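Local coordinates for protein Bug27 (Bordetella pertussis, PDB 2QPQ) that probably captures a small solute in the periplasm, as a two-lobed Venus-flytrap binding protein of the Bug family, at residues F106-G111 against K195-A200; Q130-S135 against S175-A180. All blocks are in the same frame, centred on the assembly; numbering follows the deposited sequence.

Overall arrangement
Contacts 1 and 2 are neighbouring seams of one mixed sheet, their centres 11 Å apart. Strand 180-183, which begins at Ala-180, lies between them: Val-107 N of contact 1 is 2.9 Å from Ala-180 O of contact 2, probably a hydrogen bond, and Val-108 CG1 packs 3.3 Å from Gly-178 O. Across the sheet the strand order is therefore 196-201, 93-109, 180-183, 132-135. Along the chain, contact 2 is nested inside the loop closed by contact 1. Both centres lie about 20 Å from the centre of the chain, on the same side. In Venus-flytrap proteins the ligand sits between two lobes, so these seams probably belong to the framework of one lobe.

Contact 1: F106-G111 against K195-A200; sequences FVVPAG and KLQALA
Val-108 sets its two methyls against two different side chains of the facing strand. CG2 lies 3.7 Å from Gln-197 CB, and the glutamine, with CG anti to its backbone N (chi1 -179°) and the chain extended beyond, runs obliquely past this methyl until NE2 comes within 3.8 Å of CG2. Stem and amide both lie beside the methyl, and the residue is partly exposed, as suits its polar end. CG1 meets Leu-199 CD1 at 3.8 Å, the two side chains crossing at about a right angle. The backbones of Val-108 and Gln-197 form an antiparallel hydrogen-bonded pair, Val-108 N to Gln-197 O at 2.8 Å and Gln-197 N to Val-108 O at 2.9 Å. On the other face Val-107 stands beside Ala-198 in a non-hydrogen-bonded pair, where the small alanine and the valine both fit under Ile-191 of helix 184-192.

Toward Phe-106 the ladder is irregular. Leu-199 N bonds to Phe-106 O at 2.7 Å and Phe-106 N to Ala-200 O; the helical backbone of Leu-199 (phi -84°, psi -35°) is consistent with a classic beta bulge, which brings Ala-200 onto the same face as Leu-199. Leu-199 CB packs 4.1 Å from Phe-106 CB, and the Phe-106 side chain also touches Leu-117 and Leu-120 of helix 117-123. The buried Ala-200 N has no partner. Pro-109, the last strand residue, pairs with Leu-196 in a non-hydrogen-bonded position, where its lack of an N-H costs no bond to 195-200, and Ala-110 N bonds to Lys-195 O from above its carbonyl plane. With strand 180-183 on the other side of 93-109, helix 184-192 makes a beta-alpha-beta crossover to 196-201 around an antiparallel middle strand, as in the lobes of type II periplasmic binding proteins.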
ATOM      1  N   PHE A 106      10.727  -8.462  -0.830  1.00 20.36           N
ATOM      2  CA  PHE A 106      11.939  -8.393  -1.627  1.00 20.35           C
ATOM      3  C   PHE A 106      12.059  -9.699  -2.406  1.00 20.69           C
ATOM      4  O   PHE A 106      12.237 -10.745  -1.800  1.00 20.88           O
ATOM      5  CB  PHE A 106      13.158  -8.197  -0.724  1.00 20.52           C
ATOM      6  CG  PHE A 106      13.266  -6.818  -0.132  1.00 21.49           C
ATOM      7  CD1 PHE A 106      12.331  -6.377   0.786  1.00 22.36           C
ATOM      8  CD2 PHE A 106      14.296  -5.959  -0.512  1.00 22.08           C
ATOM      9  CE1 PHE A 106      12.410  -5.105   1.349  1.00 20.97           C
ATOM     10  CE2 PHE A 106      14.411  -4.693   0.051  1.00 22.51           C
ATOM     11  CZ  PHE A 106      13.461  -4.260   0.987  1.00 22.75           C
ATOM     12  N   VAL A 107      11.921  -9.627  -3.730  1.00 19.72           N
ATOM     13  CA  VAL A 107      11.972 -10.816  -4.597  1.00 19.68           C
ATOM     14  C   VAL A 107      13.145 -10.747  -5.593  1.00 20.28           C
ATOM     15  O   VAL A 107      13.570  -9.660  -6.073  1.00 18.04           O
ATOM     16  CB  VAL A 107      10.603 -11.104  -5.325  1.00 19.45           C
ATOM     17  CG1 VAL A 107       9.519 -11.377  -4.308  1.00 19.79           C
ATOM     18  CG2 VAL A 107      10.135  -9.899  -6.219  1.00 19.72           C
ATOM     19  N   VAL A 108      13.668 -11.928  -5.874  1.00 21.54           N
ATOM     20  CA  VAL A 108      14.779 -12.106  -6.807  1.00 22.26           C
ATOM     21  C   VAL A 108      14.395 -13.229  -7.792  1.00 23.29           C
ATOM     22  O   VAL A 108      13.522 -14.047  -7.489  1.00 23.71           O
ATOM     23  CB  VAL A 108      16.167 -12.400  -6.073  1.00 22.14           C
ATOM     24  CG1 VAL A 108      16.595 -11.236  -5.201  1.00 21.28           C
ATOM     25  CG2 VAL A 108      16.163 -13.767  -5.257  1.00 21.54           C
ATOM     26  N   PRO A 109      15.007 -13.234  -8.989  1.00 24.11           N
ATOM     27  CA  PRO A 109      14.753 -14.284  -9.960  1.00 25.04           C
ATOM     28  C   PRO A 109      15.115 -15.651  -9.394  1.00 25.87           C
ATOM     29  O   PRO A 109      16.018 -15.762  -8.542  1.00 24.78           O
ATOM     30  CB  PRO A 109      15.748 -13.962 -11.083  1.00 24.84           C
ATOM     31  CG  PRO A 109      16.151 -12.592 -10.902  1.00 24.23           C
ATOM     32  CD  PRO A 109      15.989 -12.257  -9.478  1.00 23.93           C
ATOM     33  N   ALA A 110      14.406 -16.667  -9.859  1.00 27.18           N
ATOM     34  CA  ALA A 110      14.836 -18.072  -9.700  1.00 28.95           C
ATOM     35  C   ALA A 110      16.308 -18.174 -10.067  1.00 30.06           C
ATOM     36  O   ALA A 110      16.749 -17.631 -11.094  1.00 30.42           O
ATOM     37  CB  ALA A 110      14.002 -18.994 -10.592  1.00 29.80           C
ATOM     38  N   GLY A 111      17.069 -18.813  -9.177  1.00 31.02           N
ATOM     39  CA  GLY A 111      18.496 -19.008  -9.368  1.00 31.88           C
ATOM     40  C   GLY A 111      19.390 -17.808  -9.117  1.00 31.78           C
ATOM     41  O   GLY A 111      20.577 -17.829  -9.477  1.00 32.46           O
ATOM     42  N   LYS A 195       9.189 -19.329  -9.618  1.00 28.15           N
ATOM     43  CA  LYS A 195       9.763 -18.456 -10.626  1.00 28.23           C
ATOM     44  C   LYS A 195      10.518 -17.295  -9.972  1.00 27.09           C
ATOM     45  O   LYS A 195      11.400 -16.695 -10.574  1.00 26.96           O
ATOM     46  CB  LYS A 195       8.666 -17.949 -11.566  1.00 28.66           C
ATOM     47  CG  LYS A 195       8.036 -19.090 -12.371  1.00 31.60           C
ATOM     48  CD  LYS A 195       7.221 -18.589 -13.532  1.00 35.36           C
ATOM     49  CE  LYS A 195       7.169 -19.635 -14.649  1.00 36.20           C
ATOM     50  NZ  LYS A 195       7.452 -19.070 -16.051  1.00 42.24           N
ATOM     51  N   LEU A 196      10.149 -16.987  -8.737  1.00 26.30           N
ATOM     52  CA  LEU A 196      10.844 -15.983  -7.930  1.00 25.54           C
ATOM     53  C   LEU A 196      11.149 -16.588  -6.579  1.00 25.81           C
ATOM     54  O   LEU A 196      10.438 -17.476  -6.114  1.00 25.63           O
ATOM     55  CB  LEU A 196       9.949 -14.758  -7.660  1.00 24.82           C
ATOM     56  CG  LEU A 196       9.534 -13.967  -8.914  1.00 24.81           C
ATOM     57  CD1 LEU A 196       8.451 -12.992  -8.570  1.00 22.65           C
ATOM     58  CD2 LEU A 196      10.744 -13.215  -9.533  1.00 24.53           C
ATOM     59  N   GLN A 197      12.141 -16.005  -5.928  1.00 25.95           N
ATOM     60  CA  GLN A 197      12.479 -16.302  -4.566  1.00 27.21           C
ATOM     61  C   GLN A 197      12.288 -15.038  -3.729  1.00 26.12           C
ATOM     62  O   GLN A 197      12.652 -13.959  -4.167  1.00 26.22           O
ATOM     63  CB  GLN A 197      13.924 -16.677  -4.605  1.00 28.35           C
ATOM     64  CG  GLN A 197      14.586 -17.072  -3.343  1.00 34.46           C
ATOM     65  CD  GLN A 197      15.978 -17.563  -3.687  1.00 43.51           C
ATOM     66  OE1 GLN A 197      16.115 -18.559  -4.428  1.00 44.11           O
ATOM     67  NE2 GLN A 197      17.020 -16.834  -3.223  1.00 38.41           N
ATOM     68  N   ALA A 198      11.707 -15.188  -2.542  1.00 24.68           N
ATOM     69  CA  ALA A 198      11.491 -14.084  -1.629  1.00 25.21           C
ATOM     70  C   ALA A 198      12.556 -14.013  -0.528  1.00 25.35           C
ATOM     71  O   ALA A 198      12.768 -14.982   0.207  1.00 26.10           O
ATOM     72  CB  ALA A 198      10.082 -14.163  -1.032  1.00 24.75           C
ATOM     73  N   LEU A 199      13.223 -12.867  -0.424  1.00 25.16           N
ATOM     74  CA  LEU A 199      14.247 -12.658   0.584  1.00 25.34           C
ATOM     75  C   LEU A 199      13.710 -12.213   1.962  1.00 25.53           C
ATOM     76  O   LEU A 199      14.254 -12.577   3.021  1.00 26.32           O
ATOM     77  CB  LEU A 199      15.282 -11.677   0.038  1.00 25.12           C
ATOM     78  CG  LEU A 199      16.077 -12.130  -1.192  1.00 25.94           C
ATOM     79  CD1 LEU A 199      17.195 -11.115  -1.484  1.00 22.74           C
ATOM     80  CD2 LEU A 199      16.635 -13.550  -0.996  1.00 27.46           C
ATOM     81  N   ALA A 200      12.649 -11.413   1.944  1.00 25.47           N
ATOM     82  CA  ALA A 200      12.044 -10.868   3.159  1.00 24.66           C
ATOM     83  C   ALA A 200      10.679 -10.332   2.837  1.00 24.57           C
ATOM     84  O   ALA A 200      10.391 -10.005   1.661  1.00 23.62           O
ATOM     85  CB  ALA A 200      12.903  -9.742   3.735  1.00 25.69           C
TER

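Contact 2: Q130-S135 against S175-A180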
ATOM      1  N   GLN A 130      26.388  -0.984  -7.418  1.00 28.94           N
ATOM      2  CA  GLN A 130      25.402  -1.159  -8.487  1.00 27.29           C
ATOM      3  C   GLN A 130      24.298  -2.202  -8.226  1.00 25.80           C
ATOM      4  O   GLN A 130      23.799  -2.804  -9.163  1.00 25.99           O
ATOM      5  CB  GLN A 130      26.120  -1.491  -9.806  1.00 27.41           C
ATOM      6  CG  GLN A 130      27.117  -0.377 -10.259  1.00 26.44           C
ATOM      7  CD  GLN A 130      28.517  -0.563  -9.714  1.00 26.46           C
ATOM      8  OE1 GLN A 130      29.034  -1.668  -9.691  1.00 25.97           O
ATOM      9  NE2 GLN A 130      29.142   0.523  -9.285  1.00 26.78           N
ATOM     10  N   VAL A 131      23.898  -2.392  -6.969  1.00 23.65           N
ATOM     11  CA  VAL A 131      22.736  -3.238  -6.654  1.00 21.27           C
ATOM     12  C   VAL A 131      21.472  -2.381  -6.829  1.00 21.26           C
ATOM     13  O   VAL A 131      21.229  -1.449  -6.054  1.00 21.13           O
ATOM     14  CB  VAL A 131      22.847  -3.806  -5.225  1.00 21.36           C
ATOM     15  CG1 VAL A 131      21.702  -4.813  -4.893  1.00 21.02           C
ATOM     16  CG2 VAL A 131      24.212  -4.470  -5.028  1.00 19.61           C
ATOM     17  N   THR A 132      20.694  -2.681  -7.872  1.00 19.81           N
ATOM     18  CA  THR A 132      19.483  -1.933  -8.183  1.00 19.59           C
ATOM     19  C   THR A 132      18.330  -2.768  -7.685  1.00 19.30           C
ATOM     20  O   THR A 132      18.434  -3.987  -7.600  1.00 19.86           O
ATOM     21  CB  THR A 132      19.360  -1.735  -9.704  1.00 19.64           C
ATOM     22  OG1 THR A 132      19.541  -3.014 -10.351  1.00 22.04           O
ATOM     23  CG2 THR A 132      20.453  -0.782 -10.197  1.00 19.73           C
ATOM     24  N   TYR A 133      17.237  -2.109  -7.324  1.00 19.35           N
ATOM     25  CA  TYR A 133      16.007  -2.804  -7.004  1.00 17.81           C
ATOM     26  C   TYR A 133      14.875  -2.129  -7.722  1.00 17.68           C
ATOM     27  O   TYR A 133      14.760  -0.900  -7.684  1.00 18.71           O
ATOM     28  CB  TYR A 133      15.766  -2.805  -5.492  1.00 17.52           C
ATOM     29  CG  TYR A 133      15.438  -1.464  -4.822  1.00 17.93           C
ATOM     30  CD1 TYR A 133      14.116  -1.114  -4.557  1.00 19.63           C
ATOM     31  CD2 TYR A 133      16.435  -0.592  -4.417  1.00 16.10           C
ATOM     32  CE1 TYR A 133      13.788   0.089  -3.956  1.00 20.35           C
ATOM     33  CE2 TYR A 133      16.118   0.648  -3.789  1.00 16.28           C
ATOM     34  CZ  TYR A 133      14.791   0.947  -3.558  1.00 18.64           C
ATOM     35  OH  TYR A 133      14.426   2.085  -2.927  1.00 20.40           O
ATOM     36  N   GLY A 134      14.034  -2.916  -8.368  1.00 17.71           N
ATOM     37  CA  GLY A 134      12.795  -2.364  -8.936  1.00 17.28           C
ATOM     38  C   GLY A 134      11.765  -2.081  -7.844  1.00 17.52           C
ATOM     39  O   GLY A 134      11.854  -2.631  -6.746  1.00 18.00           O
ATOM     40  N   SER A 135      10.825  -1.170  -8.106  1.00 17.40           N
ATOM     41  CA  SER A 135       9.653  -1.023  -7.249  1.00 17.65           C
ATOM     42  C   SER A 135       8.429  -0.808  -8.108  1.00 18.05           C
ATOM     43  O   SER A 135       8.556  -0.653  -9.300  1.00 16.99           O
ATOM     44  CB  SER A 135       9.804   0.154  -6.267  1.00 19.18           C
ATOM     45  OG  SER A 135       9.505   1.368  -6.929  1.00 19.47           O
ATOM     46  N   SER A 175      14.921 -11.720 -15.267  1.00 23.94           N
ATOM     47  CA  SER A 175      16.289 -11.321 -14.848  1.00 24.45           C
ATOM     48  C   SER A 175      16.860 -10.036 -15.466  1.00 24.93           C
ATOM     49  O   SER A 175      18.096  -9.779 -15.423  1.00 24.17           O
ATOM     50  CB  SER A 175      17.262 -12.484 -15.065  1.00 23.87           C
ATOM     51  OG  SER A 175      16.806 -13.578 -14.283  1.00 24.39           O
ATOM     52  N   GLN A 176      15.969  -9.202 -15.993  1.00 23.89           N
ATOM     53  CA  GLN A 176      16.397  -7.927 -16.529  1.00 24.91           C
ATOM     54  C   GLN A 176      16.742  -7.010 -15.378  1.00 23.61           C
ATOM     55  O   GLN A 176      17.465  -6.056 -15.550  1.00 24.56           O
ATOM     56  CB  GLN A 176      15.322  -7.272 -17.405  1.00 26.33           C
ATOM     57  CG  GLN A 176      14.408  -8.226 -18.178  1.00 30.98           C
ATOM     58  CD  GLN A 176      15.103  -8.917 -19.305  1.00 39.01           C
ATOM     59  OE1 GLN A 176      14.539  -9.852 -19.906  1.00 38.47           O
ATOM     60  NE2 GLN A 176      16.350  -8.487 -19.613  1.00 37.43           N
ATOM     61  N   ILE A 177      16.203  -7.301 -14.195  1.00 22.03           N
ATOM     62  CA  ILE A 177      16.651  -6.646 -12.978  1.00 20.23           C
ATOM     63  C   ILE A 177      16.820  -7.765 -11.917  1.00 20.84           C
ATOM     64  O   ILE A 177      16.081  -8.770 -11.930  1.00 21.00           O
ATOM     65  CB  ILE A 177      15.678  -5.475 -12.517  1.00 20.38           C
ATOM     66  CG1 ILE A 177      16.398  -4.527 -11.562  1.00 20.05           C
ATOM     67  CG2 ILE A 177      14.336  -6.045 -11.928  1.00 18.65           C
ATOM     68  CD1 ILE A 177      15.745  -3.121 -11.395  1.00 18.54           C
ATOM     69  N   GLY A 178      17.794  -7.591 -11.030  1.00 20.14           N
ATOM     70  CA  GLY A 178      18.143  -8.635 -10.059  1.00 20.73           C
ATOM     71  C   GLY A 178      17.290  -8.697  -8.803  1.00 20.64           C
ATOM     72  O   GLY A 178      17.368  -9.672  -8.017  1.00 21.47           O
ATOM     73  N   LEU A 179      16.462  -7.676  -8.612  1.00 18.31           N
ATOM     74  CA  LEU A 179      15.762  -7.538  -7.378  1.00 18.46           C
ATOM     75  C   LEU A 179      14.616  -6.536  -7.557  1.00 18.00           C
ATOM     76  O   LEU A 179      14.737  -5.557  -8.311  1.00 17.28           O
ATOM     77  CB  LEU A 179      16.752  -7.048  -6.300  1.00 19.32           C
ATOM     78  CG  LEU A 179      16.178  -6.538  -4.969  1.00 21.15           C
ATOM     79  CD1 LEU A 179      15.542  -7.653  -4.092  1.00 22.39           C
ATOM     80  CD2 LEU A 179      17.235  -5.817  -4.224  1.00 21.36           C
ATOM     81  N   ALA A 180      13.516  -6.789  -6.862  1.00 18.16           N
ATOM     82  CA  ALA A 180      12.453  -5.794  -6.771  1.00 18.05           C
ATOM     83  C   ALA A 180      11.732  -5.884  -5.441  1.00 17.79           C
ATOM     84  O   ALA A 180      11.669  -6.935  -4.784  1.00 17.37           O
ATOM     85  CB  ALA A 180      11.409  -5.963  -7.952  1.00 17.69           C
TER
HETATM   86  O   HOH W   1      19.988  -5.928 -11.611  1.00 27.64           O
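Leu-179 packs against Thr-132 and Tyr-133 through CB, CG and CD2. Its CB rests 3.7 Å from the carbonyl oxygen of Thr-132. With CG anti to the backbone N (chi1 167°), the chain leads on to Tyr-133: CG is 3.8 Å from Tyr-133 CB, and the tip CD2 closes to 3.6 Å from the same atom. The tyrosine ring turns elsewhere, its OH hydrogen-bonded to Glu-147 and to His-143 O. An apolar leucine suits this buried place, where it touches Tyr-133 CB on this strand and Val-108 of strand 93-109.

The backbone of Leu-179 adds a bond, Gly-134 N to Leu-179 O at 2.7 Å, and Gly-134 pairs with Ala-180 in a parallel bridge. Strand 132-135 lies between the parallel strands 158-161 and 180-183, which helix 165-173 joins in a beta-alpha-beta crossover of the alpha/beta lobe.

Gly-134 bears only hydrogen where Ala-180 CB approaches its backbone, and Ile-177 CD1 reaches to 3.5 Å from Gly-134 N. The Ile-177 and Thr-132 side chains cross obliquely, CG1 lying 3.7 Å from OG1. A water bridges Thr-132 OG1 and Gly-178 N; Gly-178 N donates to the water oxygen at 2.8 Å.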